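Local coordinates for phenol hydroxylase component phL (Pseudomonas stutzeri, PDB 3U52), which probably serves as the beta-type structural subunit of the hydroxylase in a multicomponent phenol hydroxylase, within the methane/phenol/alkene hydroxylase family, at residues I170-M173 and I174-S177; L182-S185 and K186-M190; L216-I220 and L221-M225; G273-E276 and T277-E280. All blocks are in the same frame, centred on the assembly; numbering follows the deposited sequence.

Contact 1. Residues I170-M173 and I174-S177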
ATOM      1  N   ILE D 170     -28.494   8.386 -18.634  1.00 24.83           N
ATOM      2  CA  ILE D 170     -29.447   7.664 -19.472  1.00 25.84           C
ATOM      3  C   ILE D 170     -30.046   8.640 -20.488  1.00 26.16           C
ATOM      4  O   ILE D 170     -30.137   8.341 -21.685  1.00 27.52           O
ATOM      5  CB  ILE D 170     -30.568   7.070 -18.611  1.00 25.80           C
ATOM      6  CG1 ILE D 170     -30.008   5.919 -17.752  1.00 25.76           C
ATOM      7  CG2 ILE D 170     -31.740   6.660 -19.496  1.00 26.52           C
ATOM      8  CD1 ILE D 170     -31.035   5.231 -16.913  1.00 21.80           C
ATOM      9  N   ALA D 171     -30.424   9.832 -20.027  1.00 25.79           N
ATOM     10  CA  ALA D 171     -30.995  10.820 -20.933  1.00 25.45           C
ATOM     11  C   ALA D 171     -29.970  11.270 -21.938  1.00 25.71           C
ATOM     12  O   ALA D 171     -30.299  11.426 -23.122  1.00 25.47           O
ATOM     13  CB  ALA D 171     -31.539  11.982 -20.170  1.00 25.38           C
ATOM     14  N   LEU D 172     -28.722  11.467 -21.486  1.00 25.46           N
ATOM     15  CA  LEU D 172     -27.637  11.848 -22.369  1.00 26.73           C
ATOM     16  C   LEU D 172     -27.344  10.774 -23.402  1.00 28.13           C
ATOM     17  O   LEU D 172     -26.930  11.080 -24.526  1.00 27.95           O
ATOM     18  CB  LEU D 172     -26.365  12.185 -21.576  1.00 26.55           C
ATOM     19  CG  LEU D 172     -26.473  13.535 -20.873  1.00 28.16           C
ATOM     20  CD1 LEU D 172     -25.236  13.837 -20.013  1.00 31.32           C
ATOM     21  CD2 LEU D 172     -26.725  14.700 -21.883  1.00 31.03           C
ATOM     22  N   MET D 173     -27.545   9.522 -23.017  1.00 28.94           N
ATOM     23  CA  MET D 173     -27.384   8.438 -23.946  1.00 30.76           C
ATOM     24  C   MET D 173     -28.452   8.569 -25.013  1.00 31.19           C
ATOM     25  O   MET D 173     -28.150   8.460 -26.179  1.00 32.07           O
ATOM     26  CB  MET D 173     -27.516   7.085 -23.237  1.00 30.86           C
ATOM     27  CG  MET D 173     -26.819   6.013 -24.001  1.00 35.19           C
ATOM     28  SD  MET D 173     -26.862   4.424 -23.200  1.00 44.50           S
ATOM     29  CE  MET D 173     -26.062   4.794 -21.637  1.00 34.73           C
ATOM     30  N   ILE D 174     -29.702   8.814 -24.606  1.00 31.61           N
ATOM     31  CA  ILE D 174     -30.827   8.946 -25.539  1.00 31.16           C
ATOM     32  C   ILE D 174     -30.690  10.105 -26.511  1.00 32.64           C
ATOM     33  O   ILE D 174     -31.092   9.960 -27.676  1.00 32.94           O
ATOM     34  CB  ILE D 174     -32.171   9.065 -24.785  1.00 31.25           C
ATOM     35  CG1 ILE D 174     -32.516   7.730 -24.139  1.00 28.51           C
ATOM     36  CG2 ILE D 174     -33.282   9.570 -25.726  1.00 30.37           C
ATOM     37  CD1 ILE D 174     -33.650   7.777 -23.131  1.00 28.59           C
ATOM     38  N   ASP D 175     -30.121  11.242 -26.074  1.00 32.76           N
ATOM     39  CA  ASP D 175     -29.913  12.383 -26.979  1.00 33.35           C
ATOM     40  C   ASP D 175     -28.537  12.487 -27.635  1.00 34.19           C
ATOM     41  O   ASP D 175     -28.252  13.477 -28.328  1.00 33.40           O
ATOM     42  CB  ASP D 175     -30.277  13.726 -26.321  1.00 33.62           C
ATOM     43  CG  ASP D 175     -29.309  14.143 -25.191  1.00 35.06           C
ATOM     44  OD1 ASP D 175     -28.079  13.889 -25.267  1.00 36.09           O
ATOM     45  OD2 ASP D 175     -29.788  14.771 -24.222  1.00 37.20           O
ATOM     46  N   GLY D 176     -27.678  11.502 -27.386  1.00 34.13           N
ATOM     47  CA  GLY D 176     -26.372  11.503 -27.982  1.00 34.81           C
ATOM     48  C   GLY D 176     -25.453  12.572 -27.436  1.00 34.95           C
ATOM     49  O   GLY D 176     -24.656  13.143 -28.180  1.00 36.05           O
ATOM     50  N   SER D 177     -25.568  12.841 -26.134  1.00 34.96           N
ATOM     51  CA  SER D 177     -24.643  13.721 -25.398  1.00 35.23           C
ATOM     52  C   SER D 177     -24.783  15.215 -25.783  1.00 34.44           C
ATOM     53  O   SER D 177     -23.819  15.995 -25.810  1.00 34.73           O
ATOM     54  CB  SER D 177     -23.210  13.199 -25.500  1.00 35.10           C
ATOM     55  OG  SER D 177     -22.396  13.879 -24.575  1.00 39.78           O
TER

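Contact 2. Residues L182-S185 and K186-M190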
ATOM      1  N   LEU D 182     -32.436  16.030 -21.602  1.00 26.07           N
ATOM      2  CA  LEU D 182     -32.488  16.496 -20.222  1.00 26.71           C
ATOM      3  C   LEU D 182     -33.403  17.717 -20.102  1.00 27.50           C
ATOM      4  O   LEU D 182     -34.154  17.865 -19.129  1.00 27.45           O
ATOM      5  CB  LEU D 182     -31.102  16.847 -19.745  1.00 26.56           C
ATOM      6  CG  LEU D 182     -30.358  15.943 -18.766  1.00 28.43           C
ATOM      7  CD1 LEU D 182     -31.046  14.689 -18.277  1.00 29.21           C
ATOM      8  CD2 LEU D 182     -28.955  15.708 -19.202  1.00 25.73           C
ATOM      9  N   ASP D 183     -33.333  18.584 -21.104  1.00 28.16           N
ATOM     10  CA  ASP D 183     -34.282  19.717 -21.236  1.00 29.31           C
ATOM     11  C   ASP D 183     -35.733  19.225 -21.258  1.00 28.83           C
ATOM     12  O   ASP D 183     -36.592  19.739 -20.548  1.00 29.73           O
ATOM     13  CB  ASP D 183     -33.974  20.525 -22.507  1.00 29.19           C
ATOM     14  CG  ASP D 183     -32.628  21.243 -22.454  1.00 33.05           C
ATOM     15  OD1 ASP D 183     -31.956  21.273 -21.386  1.00 34.30           O
ATOM     16  OD2 ASP D 183     -32.226  21.846 -23.488  1.00 34.65           O
ATOM     17  N   GLU D 184     -35.996  18.211 -22.072  1.00 29.10           N
ATOM     18  CA  GLU D 184     -37.334  17.681 -22.249  1.00 29.65           C
ATOM     19  C   GLU D 184     -37.880  17.104 -20.951  1.00 29.21           C
ATOM     20  O   GLU D 184     -39.028  17.366 -20.585  1.00 28.82           O
ATOM     21  CB  GLU D 184     -37.318  16.627 -23.357  1.00 30.42           C
ATOM     22  CG  GLU D 184     -38.606  15.840 -23.486  1.00 34.81           C
ATOM     23  CD  GLU D 184     -38.628  14.905 -24.697  1.00 38.89           C
ATOM     24  OE1 GLU D 184     -37.736  15.022 -25.573  1.00 42.29           O
ATOM     25  OE2 GLU D 184     -39.540  14.046 -24.758  1.00 39.71           O
ATOM     26  N   SER D 185     -37.053  16.299 -20.274  1.00 28.41           N
ATOM     27  CA  SER D 185     -37.422  15.612 -19.044  1.00 27.49           C
ATOM     28  C   SER D 185     -37.631  16.596 -17.927  1.00 26.48           C
ATOM     29  O   SER D 185     -38.537  16.432 -17.156  1.00 25.99           O
ATOM     30  CB  SER D 185     -36.341  14.609 -18.647  1.00 28.18           C
ATOM     31  OG  SER D 185     -36.843  13.731 -17.673  1.00 30.43           O
ATOM     32  N   LYS D 186     -36.799  17.623 -17.837  1.00 26.99           N
ATOM     33  CA  LYS D 186     -37.035  18.679 -16.865  1.00 27.38           C
ATOM     34  C   LYS D 186     -38.384  19.388 -17.074  1.00 27.79           C
ATOM     35  O   LYS D 186     -39.037  19.719 -16.113  1.00 29.18           O
ATOM     36  CB  LYS D 186     -35.933  19.701 -16.845  1.00 27.27           C
ATOM     37  CG  LYS D 186     -35.952  20.577 -15.590  1.00 29.51           C
ATOM     38  CD  LYS D 186     -34.528  20.984 -15.345  1.00 28.61           C
ATOM     39  CE  LYS D 186     -34.360  21.909 -14.170  1.00 30.32           C
ATOM     40  NZ  LYS D 186     -32.979  22.525 -14.299  1.00 27.07           N
ATOM     41  N   ALA D 187     -38.791  19.579 -18.321  1.00 28.45           N
ATOM     42  CA  ALA D 187     -40.077  20.172 -18.631  1.00 28.35           C
ATOM     43  C   ALA D 187     -41.206  19.312 -18.086  1.00 28.30           C
ATOM     44  O   ALA D 187     -42.161  19.862 -17.576  1.00 29.84           O
ATOM     45  CB  ALA D 187     -40.220  20.420 -20.123  1.00 28.21           C
ATOM     46  N   TYR D 188     -41.086  17.975 -18.118  1.00 28.40           N
ATOM     47  CA  TYR D 188     -42.085  17.093 -17.444  1.00 27.84           C
ATOM     48  C   TYR D 188     -42.170  17.338 -15.909  1.00 27.26           C
ATOM     49  O   TYR D 188     -43.244  17.500 -15.345  1.00 26.81           O
ATOM     50  CB  TYR D 188     -41.829  15.593 -17.738  1.00 28.96           C
ATOM     51  CG  TYR D 188     -41.908  15.218 -19.203  1.00 29.05           C
ATOM     52  CD1 TYR D 188     -40.863  14.557 -19.836  1.00 31.38           C
ATOM     53  CD2 TYR D 188     -43.031  15.551 -19.959  1.00 34.22           C
ATOM     54  CE1 TYR D 188     -40.929  14.220 -21.184  1.00 30.18           C
ATOM     55  CE2 TYR D 188     -43.120  15.230 -21.299  1.00 34.78           C
ATOM     56  CZ  TYR D 188     -42.055  14.576 -21.909  1.00 34.59           C
ATOM     57  OH  TYR D 188     -42.153  14.285 -23.244  1.00 35.07           O
ATOM     58  N   TRP D 189     -41.015  17.354 -15.249  1.00 25.67           N
ATOM     59  CA  TRP D 189     -40.902  17.641 -13.819  1.00 25.15           C
ATOM     60  C   TRP D 189     -41.617  18.944 -13.451  1.00 25.33           C
ATOM     61  O   TRP D 189     -42.368  18.972 -12.459  1.00 25.79           O
ATOM     62  CB  TRP D 189     -39.419  17.704 -13.437  1.00 23.01           C
ATOM     63  CG  TRP D 189     -39.106  18.075 -12.075  1.00 20.64           C
ATOM     64  CD1 TRP D 189     -38.512  19.245 -11.663  1.00 20.38           C
ATOM     65  CD2 TRP D 189     -39.330  17.296 -10.904  1.00 21.15           C
ATOM     66  NE1 TRP D 189     -38.359  19.234 -10.288  1.00 20.73           N
ATOM     67  CE2 TRP D 189     -38.865  18.054  -9.800  1.00 21.40           C
ATOM     68  CE3 TRP D 189     -39.892  16.018 -10.668  1.00 16.13           C
ATOM     69  CZ2 TRP D 189     -38.893  17.563  -8.491  1.00 21.74           C
ATOM     70  CZ3 TRP D 189     -39.948  15.547  -9.345  1.00 20.85           C
ATOM     71  CH2 TRP D 189     -39.480  16.325  -8.281  1.00 22.62           C
ATOM     72  N   MET D 190     -41.401  19.979 -14.245  1.00 25.29           N
ATOM     73  CA  MET D 190     -41.892  21.342 -13.945  1.00 27.06           C
ATOM     74  C   MET D 190     -43.389  21.553 -14.298  1.00 28.70           C
ATOM     75  O   MET D 190     -44.126  22.217 -13.543  1.00 27.14           O
ATOM     76  CB  MET D 190     -41.067  22.403 -14.655  1.00 26.95           C
ATOM     77  CG  MET D 190     -39.612  22.592 -14.141  1.00 27.06           C
ATOM     78  SD  MET D 190     -39.492  22.958 -12.392  1.00 31.81           S
ATOM     79  CE  MET D 190     -40.006  24.691 -12.335  1.00 31.21           C
TER

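Contact 3. Residues L216-I220 and L221-M225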
ATOM      1  N   LEU D 216     -36.382  10.338   8.586  1.00 23.91           N
ATOM      2  CA  LEU D 216     -37.539   9.452   8.543  1.00 24.61           C
ATOM      3  C   LEU D 216     -38.316   9.612   7.245  1.00 24.02           C
ATOM      4  O   LEU D 216     -38.626   8.637   6.586  1.00 25.08           O
ATOM      5  CB  LEU D 216     -38.474   9.756   9.734  1.00 24.32           C
ATOM      6  CG  LEU D 216     -39.875   9.091   9.768  1.00 26.07           C
ATOM      7  CD1 LEU D 216     -39.746   7.596   9.894  1.00 29.22           C
ATOM      8  CD2 LEU D 216     -40.617   9.599  10.953  1.00 28.62           C
ATOM      9  N   VAL D 217     -38.660  10.843   6.893  1.00 23.35           N
ATOM     10  CA  VAL D 217     -39.496  11.104   5.712  1.00 24.05           C
ATOM     11  C   VAL D 217     -38.752  10.760   4.437  1.00 24.36           C
ATOM     12  O   VAL D 217     -39.284  10.047   3.555  1.00 25.37           O
ATOM     13  CB  VAL D 217     -39.926  12.589   5.655  1.00 23.50           C
ATOM     14  CG1 VAL D 217     -40.716  12.860   4.378  1.00 25.27           C
ATOM     15  CG2 VAL D 217     -40.750  12.932   6.909  1.00 26.30           C
ATOM     16  N   GLN D 218     -37.539  11.298   4.325  1.00 24.51           N
ATOM     17  CA  GLN D 218     -36.674  11.052   3.174  1.00 24.59           C
ATOM     18  C   GLN D 218     -36.165   9.587   3.057  1.00 25.20           C
ATOM     19  O   GLN D 218     -36.363   8.908   2.034  1.00 26.37           O
ATOM     20  CB  GLN D 218     -35.460  11.997   3.195  1.00 25.24           C
ATOM     21  CG  GLN D 218     -34.528  11.819   1.967  1.00 25.41           C
ATOM     22  CD  GLN D 218     -35.264  12.186   0.644  1.00 27.38           C
ATOM     23  OE1 GLN D 218     -35.356  13.337   0.332  1.00 24.95           O
ATOM     24  NE2 GLN D 218     -35.718  11.201  -0.133  1.00 29.56           N
ATOM     25  N   ASN D 219     -35.495   9.127   4.099  1.00 24.56           N
ATOM     26  CA  ASN D 219     -34.707   7.905   4.021  1.00 24.91           C
ATOM     27  C   ASN D 219     -35.495   6.630   4.301  1.00 25.48           C
ATOM     28  O   ASN D 219     -35.038   5.562   3.916  1.00 24.30           O
ATOM     29  CB  ASN D 219     -33.427   8.009   4.895  1.00 23.91           C
ATOM     30  CG  ASN D 219     -32.465   9.129   4.416  1.00 23.53           C
ATOM     31  OD1 ASN D 219     -31.993   9.946   5.215  1.00 24.99           O
ATOM     32  ND2 ASN D 219     -32.208   9.193   3.111  1.00 16.92           N
ATOM     33  N   ILE D 220     -36.668   6.739   4.970  1.00 25.37           N
ATOM     34  CA  ILE D 220     -37.537   5.588   5.236  1.00 26.63           C
ATOM     35  C   ILE D 220     -38.831   5.673   4.391  1.00 27.17           C
ATOM     36  O   ILE D 220     -39.098   4.801   3.556  1.00 28.55           O
ATOM     37  CB  ILE D 220     -37.962   5.433   6.773  1.00 26.10           C
ATOM     38  CG1 ILE D 220     -36.779   5.549   7.767  1.00 27.68           C
ATOM     39  CG2 ILE D 220     -38.774   4.121   7.002  1.00 28.21           C
ATOM     40  CD1 ILE D 220     -35.607   4.679   7.428  1.00 28.35           C
ATOM     41  N   LEU D 221     -39.625   6.717   4.607  1.00 27.07           N
ATOM     42  CA  LEU D 221     -40.960   6.794   3.971  1.00 27.46           C
ATOM     43  C   LEU D 221     -40.940   7.012   2.444  1.00 27.08           C
ATOM     44  O   LEU D 221     -41.523   6.222   1.710  1.00 28.93           O
ATOM     45  CB  LEU D 221     -41.861   7.818   4.664  1.00 26.95           C
ATOM     46  CG  LEU D 221     -42.113   7.670   6.182  1.00 26.90           C
ATOM     47  CD1 LEU D 221     -42.987   8.858   6.645  1.00 28.79           C
ATOM     48  CD2 LEU D 221     -42.676   6.297   6.645  1.00 24.68           C
ATOM     49  N   ILE D 222     -40.259   8.032   1.946  1.00 25.99           N
ATOM     50  CA  ILE D 222     -40.227   8.238   0.494  1.00 26.32           C
ATOM     51  C   ILE D 222     -39.435   7.104  -0.219  1.00 26.48           C
ATOM     52  O   ILE D 222     -39.955   6.417  -1.092  1.00 27.25           O
ATOM     53  CB  ILE D 222     -39.666   9.627   0.145  1.00 26.21           C
ATOM     54  CG1 ILE D 222     -40.682  10.732   0.565  1.00 26.67           C
ATOM     55  CG2 ILE D 222     -39.423   9.734  -1.341  1.00 26.99           C
ATOM     56  CD1 ILE D 222     -40.058  12.096   0.700  1.00 24.44           C
ATOM     57  N   ASP D 223     -38.195   6.890   0.209  1.00 26.85           N
ATOM     58  CA  ASP D 223     -37.325   5.881  -0.404  1.00 27.44           C
ATOM     59  C   ASP D 223     -37.889   4.473  -0.254  1.00 26.82           C
ATOM     60  O   ASP D 223     -37.752   3.666  -1.160  1.00 26.54           O
ATOM     61  CB  ASP D 223     -35.911   5.946   0.203  1.00 28.16           C
ATOM     62  CG  ASP D 223     -35.159   7.247  -0.167  1.00 33.02           C
ATOM     63  OD1 ASP D 223     -35.686   8.122  -0.916  1.00 37.45           O
ATOM     64  OD2 ASP D 223     -34.015   7.428   0.328  1.00 36.70           O
ATOM     65  N   GLY D 224     -38.513   4.179   0.885  1.00 26.35           N
ATOM     66  CA  GLY D 224     -38.991   2.844   1.162  1.00 27.02           C
ATOM     67  C   GLY D 224     -40.227   2.426   0.386  1.00 27.55           C
ATOM     68  O   GLY D 224     -40.638   1.253   0.429  1.00 28.57           O
ATOM     69  N   MET D 225     -40.837   3.376  -0.312  1.00 27.42           N
ATOM     70  CA  MET D 225     -41.936   3.081  -1.220  1.00 28.01           C
ATOM     71  C   MET D 225     -41.460   3.316  -2.631  1.00 27.62           C
ATOM     72  O   MET D 225     -41.737   2.496  -3.514  1.00 28.01           O
ATOM     73  CB  MET D 225     -43.138   4.002  -0.922  1.00 29.09           C
ATOM     74  CG  MET D 225     -44.199   3.382  -0.003  1.00 32.82           C
ATOM     75  SD  MET D 225     -45.652   4.462   0.134  1.00 42.74           S
ATOM     76  CE  MET D 225     -45.058   5.661   1.333  1.00 36.21           C
TER

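Contact 4. Residues G273-E276 and T277-E280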
ATOM      1  N   GLY D 273     -36.848   1.811  19.757  1.00 32.10           N
ATOM      2  CA  GLY D 273     -36.635   1.037  20.982  1.00 32.85           C
ATOM      3  C   GLY D 273     -36.198   1.826  22.193  1.00 33.88           C
ATOM      4  O   GLY D 273     -36.275   1.337  23.313  1.00 34.05           O
ATOM      5  N   GLU D 274     -35.737   3.056  21.997  1.00 34.24           N
ATOM      6  CA  GLU D 274     -35.272   3.852  23.120  1.00 34.47           C
ATOM      7  C   GLU D 274     -36.420   4.146  24.143  1.00 35.04           C
ATOM      8  O   GLU D 274     -36.249   3.944  25.335  1.00 34.87           O
ATOM      9  CB  GLU D 274     -34.634   5.144  22.632  1.00 33.74           C
ATOM     10  CG  GLU D 274     -34.175   6.108  23.761  1.00 35.56           C
ATOM     11  CD  GLU D 274     -32.736   5.876  24.217  1.00 37.69           C
ATOM     12  OE1 GLU D 274     -32.092   4.914  23.740  1.00 38.03           O
ATOM     13  OE2 GLU D 274     -32.239   6.681  25.039  1.00 39.06           O
ATOM     14  N   SER D 275     -37.569   4.615  23.674  1.00 35.20           N
ATOM     15  CA  SER D 275     -38.638   5.067  24.573  1.00 35.67           C
ATOM     16  C   SER D 275     -39.996   5.079  23.875  1.00 36.49           C
ATOM     17  O   SER D 275     -40.092   5.269  22.653  1.00 35.43           O
ATOM     18  CB  SER D 275     -38.337   6.476  25.086  1.00 35.94           C
ATOM     19  OG  SER D 275     -38.175   7.379  23.985  1.00 36.86           O
ATOM     20  N   GLU D 276     -41.071   4.908  24.649  1.00 36.58           N
ATOM     21  CA  GLU D 276     -42.405   5.055  24.080  1.00 37.80           C
ATOM     22  C   GLU D 276     -42.629   6.502  23.562  1.00 36.79           C
ATOM     23  O   GLU D 276     -43.350   6.719  22.608  1.00 37.04           O
ATOM     24  CB  GLU D 276     -43.435   4.654  25.145  1.00 39.25           C
ATOM     25  CG  GLU D 276     -44.884   4.444  24.724  1.00 44.15           C
ATOM     26  CD  GLU D 276     -45.694   3.795  25.888  1.00 51.85           C
ATOM     27  OE1 GLU D 276     -46.640   4.434  26.423  1.00 54.18           O
ATOM     28  OE2 GLU D 276     -45.357   2.650  26.299  1.00 54.02           O
ATOM     29  N   THR D 277     -42.002   7.488  24.183  1.00 36.56           N
ATOM     30  CA  THR D 277     -42.135   8.869  23.722  1.00 36.86           C
ATOM     31  C   THR D 277     -41.582   9.062  22.294  1.00 35.66           C
ATOM     32  O   THR D 277     -42.207   9.716  21.449  1.00 36.11           O
ATOM     33  CB  THR D 277     -41.368   9.818  24.598  1.00 36.38           C
ATOM     34  OG1 THR D 277     -41.015   9.177  25.815  1.00 39.83           O
ATOM     35  CG2 THR D 277     -42.202  10.998  24.893  1.00 39.16           C
ATOM     36  N   ASN D 278     -40.392   8.509  22.043  1.00 35.25           N
ATOM     37  CA  ASN D 278     -39.765   8.569  20.723  1.00 34.03           C
ATOM     38  C   ASN D 278     -40.729   7.939  19.760  1.00 34.15           C
ATOM     39  O   ASN D 278     -41.091   8.535  18.778  1.00 34.33           O
ATOM     40  CB  ASN D 278     -38.460   7.793  20.709  1.00 32.29           C
ATOM     41  CG  ASN D 278     -37.271   8.628  21.116  1.00 31.91           C
ATOM     42  OD1 ASN D 278     -37.385   9.820  21.469  1.00 26.10           O
ATOM     43  ND2 ASN D 278     -36.089   8.013  21.040  1.00 30.31           N
ATOM     44  N   ARG D 279     -41.168   6.733  20.089  1.00 34.13           N
ATOM     45  CA  ARG D 279     -42.153   5.991  19.307  1.00 34.99           C
ATOM     46  C   ARG D 279     -43.472   6.756  19.040  1.00 34.92           C
ATOM     47  O   ARG D 279     -43.949   6.815  17.897  1.00 33.01           O
ATOM     48  CB  ARG D 279     -42.416   4.693  20.048  1.00 35.48           C
ATOM     49  CG  ARG D 279     -42.525   3.499  19.175  1.00 37.40           C
ATOM     50  CD  ARG D 279     -41.909   2.274  19.845  1.00 39.69           C
ATOM     51  NE  ARG D 279     -42.599   1.857  21.063  1.00 41.54           N
ATOM     52  CZ  ARG D 279     -42.008   1.660  22.249  1.00 43.60           C
ATOM     53  NH1 ARG D 279     -40.693   1.819  22.419  1.00 41.51           N
ATOM     54  NH2 ARG D 279     -42.747   1.268  23.278  1.00 45.12           N
ATOM     55  N   GLU D 280     -44.053   7.348  20.087  1.00 35.71           N
ATOM     56  CA  GLU D 280     -45.198   8.282  19.924  1.00 37.15           C
ATOM     57  C   GLU D 280     -44.927   9.363  18.865  1.00 35.76           C
ATOM     58  O   GLU D 280     -45.742   9.596  17.978  1.00 34.98           O
ATOM     59  CB  GLU D 280     -45.549   9.001  21.254  1.00 38.56           C
ATOM     60  CG  GLU D 280     -46.320   8.171  22.337  1.00 45.06           C
ATOM     61  CD  GLU D 280     -46.165   8.768  23.767  1.00 52.32           C
ATOM     62  OE1 GLU D 280     -46.113  10.022  23.921  1.00 53.58           O
ATOM     63  OE2 GLU D 280     -46.072   7.977  24.745  1.00 55.91           O
TER

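Contact 1. Residues I170-M173 and I174-S177
Ile-170 and Ile-174, four residues apart, touch lightly near the C-terminal end of helix 147-175, where the chain leaves that helix through a Schellman motif. Ile-170 O accepts the backbone bond from Ile-174 N at 3.0 Å, and of the side chains Ile-170 CG2 lies 4.3 Å from Ile-174 CD1. Further out, Ile-170 rests on Phe-99 of helix 81-105, and Ile-174 on Gln-116 and Leu-119 of helix 113-122. Ala-171 repeats the helical pattern, its O taking Asp-175 N at 3.0 Å. At Leu-172 the pattern changes: its O receives Ser-177 N, five residues on, in the carbonyl plane at only 2.7 Å and with an N-H...O angle of 149°. Beside it, the Leu-172 and Asp-175 side chains run alongside, pointing the same way, with Leu-172 CD2 3.7 Å from Asp-175 OD1. The carboxylate reaches this place because Asp-175 CG sits between its own backbone N and carbonyl carbon (chi1 69°), folded back over the turn. Asp-175 OD1 is 3.1 Å from Leu-172 O, but both are acceptors; the carboxylate finds its donors further along the chain, OD1 at Thr-178 N and OD2 at Ala-181 N, and so ties the helix end to the start of helix 180-191. Ser-177 OG, in turn, is bonded to a basic side chain on the chain of another protein. Met-173 supplies the second Schellman bond, a weak one: with Gly-176 turned to a positive phi of 70°, Gly-176 N approaches Met-173 O at 3.3 Å.

Contact 2. Residues L182-S185 and K186-M190
Glu-184 and Tyr-188, one turn apart on helix 180-191, form the tight part of this contact. Their side chains run side by side, and Tyr-188 OH donates to Glu-184 OE2 at 3.0 Å, meeting the anti side of the carboxylate 17° out of its plane. The carboxylate and ring planes stand 63° apart. Nearer the backbone, Glu-184 CG touches Tyr-188 CE1 at 3.6 Å, and one ring face lies over Glu-184 O, which is 3.4 Å from the ring plane and offset toward the rim. The extended glutamate chain (CG anti to N, chi1 171°) thus keeps level with the ring along its length.

The opposite character belongs to Asp-183 and Ala-187, both exposed and joined by little more than the backbone bond from Ala-187 N to Asp-183 O at 3.1 Å. Lys-186 likewise keeps only CB close, 3.4 Å from Leu-182 O; its extended chain leads away, and NZ bonds the backbone of the chain of another protein, while an aromatic side chain of another protein's chain bonds Asp-183 OD1.

Inside its own fold the helix lies against helix 113-122, where Ser-185 OG bonds Leu-120 O and Tyr-188 packs on Leu-120 and Arg-121, and against helix 126-143, where Trp-189 stacks on His-128.

Contact 3. Residues L216-I220 and L221-M225
Leu-221 N and Ile-222 N reach back five residues rather than four, to Leu-216 O at 2.9 Å and to Val-217 O at 2.8 Å, both nearly along the C=O axis. Asp-223 N to Gln-218 O continues this spacing, and Leu-216 O also accepts from Ile-220 N, so one carbonyl serves both widths of turn. Gly-224 N returns to the ordinary interval on Ile-220 O, from 41° above the carbonyl plane, while the axes of the two short segments differ in direction by 19°. This is a pi-type turn set within helix 211-240, a long helix of this all-helical fold that is buried along residues 216-225. Among the side chains, Val-217 CG1 and Ile-222 CD1 meet at 3.8 Å, chains crossing at a slant. Gln-218 bends at chi2 (64°), which brings its NE2 to Asp-223 OD1 at 3.2 Å; the oxygen lies close to the amide plane but is approached from above the carboxylate plane. Asp-223 OD2 makes a salt bridge with Arg-160, leaving each carboxylate oxygen with a partner in a buried setting, and Asn-219 OD1 takes Asn-137 ND2 and Thr-215 OG1. On the apolar flank, Leu-216 CD1 comes to 4.4 Å from Leu-221 CG, where Leu-221 also packs on Leu-317 and Leu-321 of helix 307-322.

Contact 4. Residues G273-E276 and T277-E280
Glu-280 N bonds Glu-276 O at 2.7 Å and nearly straight, the N-H...O angle being 171°; it is the shortest hydrogen bond between residues 273-276 and 277-280. Arg-279 N is held as directly by Ser-275 O at 3.1 Å, so the first turn of helix 276-302 is regular from its start. Ser-275 is the N-cap: a chi1 of 57° tucks its OG back toward the backbone, where it accepts Asn-278 N at 3.2 Å. The Asn-278 side chain lies alongside this cap, with CG 3.3 Å from Ser-275 OG, and its ND2 donates to Arg-66 O and to Val-271 O in the last turns of helix 251-274. Arg-279 folds back similarly through bends at chi2 and chi3, laying one guanidinium face over Glu-276 CA, 3.8 Å from the plane, while NH1 bonds Ala-272 O. Two side chains of the new helix therefore satisfy carbonyls near the end of the old one. Glu-276 OE2 stays 4.2 Å from Arg-279 NH2, beyond a salt bridge, and Glu-276 OE1 is 4.0 Å from Glu-280 OE2. Glu-276, at the start of the helix, may be favoured by the positive end of the helix dipole and by the nearby arginine, which may offset the nearness of Glu-280.

How the contacts relate
Contact 3 is the core member, wholly buried, its centre about 8 Å from that of the chain; contacts 1 and 2 are partly buried, and contact 4 lies at the surface. Contacts 1 and 2 occupy successive helices and touch directly, Leu-172 CD2 being 3.6 Å from Leu-182 CD2, and both are reached by another protein's chain, whereas contacts 3 and 4 are not. Contact 4 lies on the opposite side of the chain's centre from contacts 1 and 2, its own centre about 48 Å from that of contact 1. Chemistry follows position: helix termination and initiation at contacts 1 and 4, a partly exposed tyrosine-carboxylate pair at contact 2, and enclosed polar bonds among apolar side chains at contact 3.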